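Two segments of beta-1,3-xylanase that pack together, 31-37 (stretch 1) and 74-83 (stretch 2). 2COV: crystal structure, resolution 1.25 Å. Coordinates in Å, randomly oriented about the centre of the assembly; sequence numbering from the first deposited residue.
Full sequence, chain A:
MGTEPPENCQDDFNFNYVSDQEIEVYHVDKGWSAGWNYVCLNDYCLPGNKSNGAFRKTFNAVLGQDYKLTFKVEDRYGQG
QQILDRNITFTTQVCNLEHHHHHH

Stretch 1, residues 31-37: GWSAGWN
Stretch 2 74-83: EDRYGQGQQI

The contact centres on Glu74, whose carboxylate is held by the irregular segment 31-37. Its OE1 accepts two hydrogen bonds, from Ser33 OG at 2.6 Å and from Gly35 N at 2.9 Å, the latter nearly linear (170°). The other oxygen, OE2, turns back to its own stretch and takes Gly78 N at 2.7 Å, so one acid ties the loop to the turn. Its side chain adopts chi1 t and chi2 m, with chi3 at -44°. Ser33 (chi1 p) relays the network: OG donates to Glu74 OE1 and accepts from Tyr77 N at 3.0 Å.

The Glu74 backbone is also engaged at both polar atoms, with Glu74 N donating to Trp36 O (3.0 Å, 171°) and Glu74 O accepting from Ala34 N (2.9 Å). These bonds set the register: the CA atoms of Ala34 and Glu74 lie 4.5 Å apart, those of Ser33 and Asp75 5.0 Å. Chain direction is therefore antiparallel locally, although Ser33, Ala34 and Gly35, at phi/psi -61/-39, 58/46 and -62/-30, are not extended. A weak bond runs from Ser33 N to Asp75 OD2 (3.4 Å).

Stretch 2 is a hairpin. Strand 74-75 leads into a type I' turn from Arg76 to Gln79, closed by Gln79 N to Arg76 O (3.1 Å), and Asp75 N bonds Gly80 O (3.1 Å) on the returning strand, 80-83.

Three aromatic rings pack beside these polar contacts. Trp36 (chi1 p, chi2 -96°) lays one face against Glu74, whose CB sits 3.4 Å from the centroid of the five-membered ring. Tyr77 (chi1 m) likewise receives Ser33 CB over its face, 3.7 Å from the ring centroid. Trp32 (chi1 m, chi2 -85°) instead presents its edge to Asp75, CD1 to OD1 being 3.4 Å. A water bridges the two stretches, accepting from Trp32 NE1 (3.0 Å) and donating to Gln82 OE1 (2.7 Å).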

# COMPACT_ATOMS: atom_id res chain seq x y z
N GLY A 31 10.97 19.23 9.39
CA GLY A 31 11.86 19.81 8.37
C GLY A 31 11.67 19.34 6.97
O GLY A 31 12.38 19.77 6.07
N TRP A 32 10.71 18.49 6.73
CA TRP A 32 10.44 17.94 5.39
C TRP A 32 10.15 19.04 4.39
O TRP A 32 9.58 20.07 4.78
CB TRP A 32 9.27 17.02 5.41
CG TRP A 32 9.24 16.01 6.52
CD1 TRP A 32 9.83 14.80 6.54
CD2 TRP A 32 8.47 16.10 7.69
NE1 TRP A 32 9.53 14.18 7.70
CE2 TRP A 32 8.68 14.94 8.42
CE3 TRP A 32 7.61 17.07 8.22
CZ2 TRP A 32 8.06 14.71 9.63
CZ3 TRP A 32 6.98 16.82 9.39
CH2 TRP A 32 7.22 15.69 10.09
N SER A 33 10.38 18.82 3.11
CA SER A 33 9.97 19.81 2.13
C SER A 33 8.45 20.02 2.17
O SER A 33 7.99 21.12 2.02
CB SER A 33 10.47 19.41 0.75
OG SER A 33 10.15 18.08 0.40
N ALA A 34 7.67 18.96 2.35
CA ALA A 34 6.29 19.08 2.70
C ALA A 34 5.48 19.88 1.69
O ALA A 34 4.61 20.67 2.03
CB ALA A 34 6.10 19.54 4.11
N GLY A 35 5.67 19.60 0.39
CA GLY A 35 4.80 20.19 -0.63
C GLY A 35 3.36 19.79 -0.51
O GLY A 35 2.47 20.50 -0.95
N TRP A 36 3.14 18.59 -0.01
CA TRP A 36 1.82 18.10 0.41
C TRP A 36 1.98 17.37 1.74
O TRP A 36 3.10 16.97 2.13
CB TRP A 36 1.13 17.21 -0.67
CG TRP A 36 1.95 16.01 -1.07
CD1 TRP A 36 2.77 15.91 -2.14
CD2 TRP A 36 2.10 14.74 -0.37
NE1 TRP A 36 3.40 14.73 -2.19
CE2 TRP A 36 3.00 13.98 -1.10
CE3 TRP A 36 1.53 14.22 0.78
CZ2 TRP A 36 3.39 12.72 -0.69
CZ3 TRP A 36 1.91 12.94 1.18
CH2 TRP A 36 2.86 12.22 0.49
N ASN A 37 0.84 17.22 2.45
CA ASN A 37 0.79 16.43 3.69
C ASN A 37 -0.61 15.98 3.94
O ASN A 37 -1.56 16.69 3.62
CB ASN A 37 1.34 17.23 4.89
CG ASN A 37 0.32 18.21 5.45
OD1 ASN A 37 -0.37 17.86 6.41
ND2 ASN A 37 0.20 19.41 4.84
N GLU A 74 5.17 14.77 2.01
CA GLU A 74 6.11 14.92 0.88
C GLU A 74 7.46 15.27 1.41
O GLU A 74 7.61 16.04 2.34
CB GLU A 74 5.57 16.06 0.01
CG GLU A 74 6.20 16.18 -1.33
CD GLU A 74 7.56 16.88 -1.35
OE1 GLU A 74 7.75 17.93 -0.70
OE2 GLU A 74 8.44 16.35 -2.10
N ASP A 75 8.53 14.65 0.86
CA ASP A 75 9.88 14.90 1.35
C ASP A 75 10.86 14.83 0.22
O ASP A 75 10.60 14.29 -0.83
CB ASP A 75 10.28 13.87 2.47
CG ASP A 75 11.46 14.54 3.41
OD1 ASP A 75 11.98 13.79 4.09
OD2 ASP A 75 11.76 15.75 3.28
N ARG A 76 12.00 15.46 0.44
CA ARG A 76 13.16 15.33 -0.50
C ARG A 76 12.88 16.10 -1.77
O ARG A 76 13.41 15.78 -2.83
CB ARG A 76 13.48 13.82 -0.83
CG ARG A 76 13.42 12.75 0.31
CD ARG A 76 14.69 12.76 0.88
NE ARG A 76 14.97 11.99 2.09
CZ ARG A 76 16.25 12.10 2.55
NH1 ARG A 76 16.63 11.53 3.63
NH2 ARG A 76 17.20 12.71 1.78
N TYR A 77 12.05 17.14 -1.71
CA TYR A 77 11.90 18.09 -2.83
C TYR A 77 11.47 17.37 -4.10
O TYR A 77 12.07 17.50 -5.17
CB TYR A 77 13.16 18.95 -3.04
CG TYR A 77 13.51 19.73 -1.80
CD1 TYR A 77 14.42 19.22 -0.89
CD2 TYR A 77 12.94 20.97 -1.51
CE1 TYR A 77 14.72 19.87 0.34
CE2 TYR A 77 13.26 21.63 -0.24
CZ TYR A 77 14.12 21.04 0.63
OH TYR A 77 14.40 21.71 1.85
N GLY A 78 10.41 16.58 -3.98
CA GLY A 78 9.85 15.87 -5.12
C GLY A 78 10.35 14.45 -5.21
O GLY A 78 9.80 13.66 -6.03
N GLN A 79 11.33 14.06 -4.41
CA GLN A 79 12.01 12.80 -4.59
C GLN A 79 11.66 11.73 -3.54
O GLN A 79 12.20 10.63 -3.58
CB GLN A 79 13.52 13.01 -4.62
CG GLN A 79 14.01 13.91 -5.77
CD GLN A 79 13.77 13.32 -7.13
OE1 GLN A 79 13.92 12.12 -7.37
NE2 GLN A 79 13.42 14.19 -8.07
N GLY A 80 10.71 12.00 -2.65
CA GLY A 80 10.33 11.00 -1.65
C GLY A 80 9.19 11.38 -0.78
O GLY A 80 8.39 12.28 -1.15
N GLN A 81 9.02 10.62 0.27
CA GLN A 81 7.91 10.82 1.17
C GLN A 81 8.21 10.02 2.43
O GLN A 81 9.07 9.17 2.48
CB GLN A 81 6.57 10.29 0.61
CG GLN A 81 6.52 8.82 0.35
CD GLN A 81 5.14 8.24 -0.05
OE1 GLN A 81 5.00 7.04 -0.08
NE2 GLN A 81 4.27 9.02 -0.44
N GLN A 82 7.41 10.29 3.46
CA GLN A 82 7.42 9.53 4.71
C GLN A 82 6.00 9.33 5.17
O GLN A 82 5.17 10.21 5.03
CB GLN A 82 8.23 10.28 5.76
CG GLN A 82 9.62 10.45 5.54
CD GLN A 82 10.37 10.95 6.78
OE1 GLN A 82 10.01 10.58 7.82
NE2 GLN A 82 11.41 11.77 6.58
N ILE A 83 5.72 8.13 5.66
CA ILE A 83 4.43 7.79 6.26
C ILE A 83 4.64 7.21 7.62
O ILE A 83 5.36 6.28 7.78
CB ILE A 83 3.61 6.85 5.35
CG1 ILE A 83 3.36 7.50 3.97
CG2 ILE A 83 2.29 6.49 6.03
CD1 ILE A 83 2.52 6.69 3.05
O HOH W 1 10.14 12.23 9.93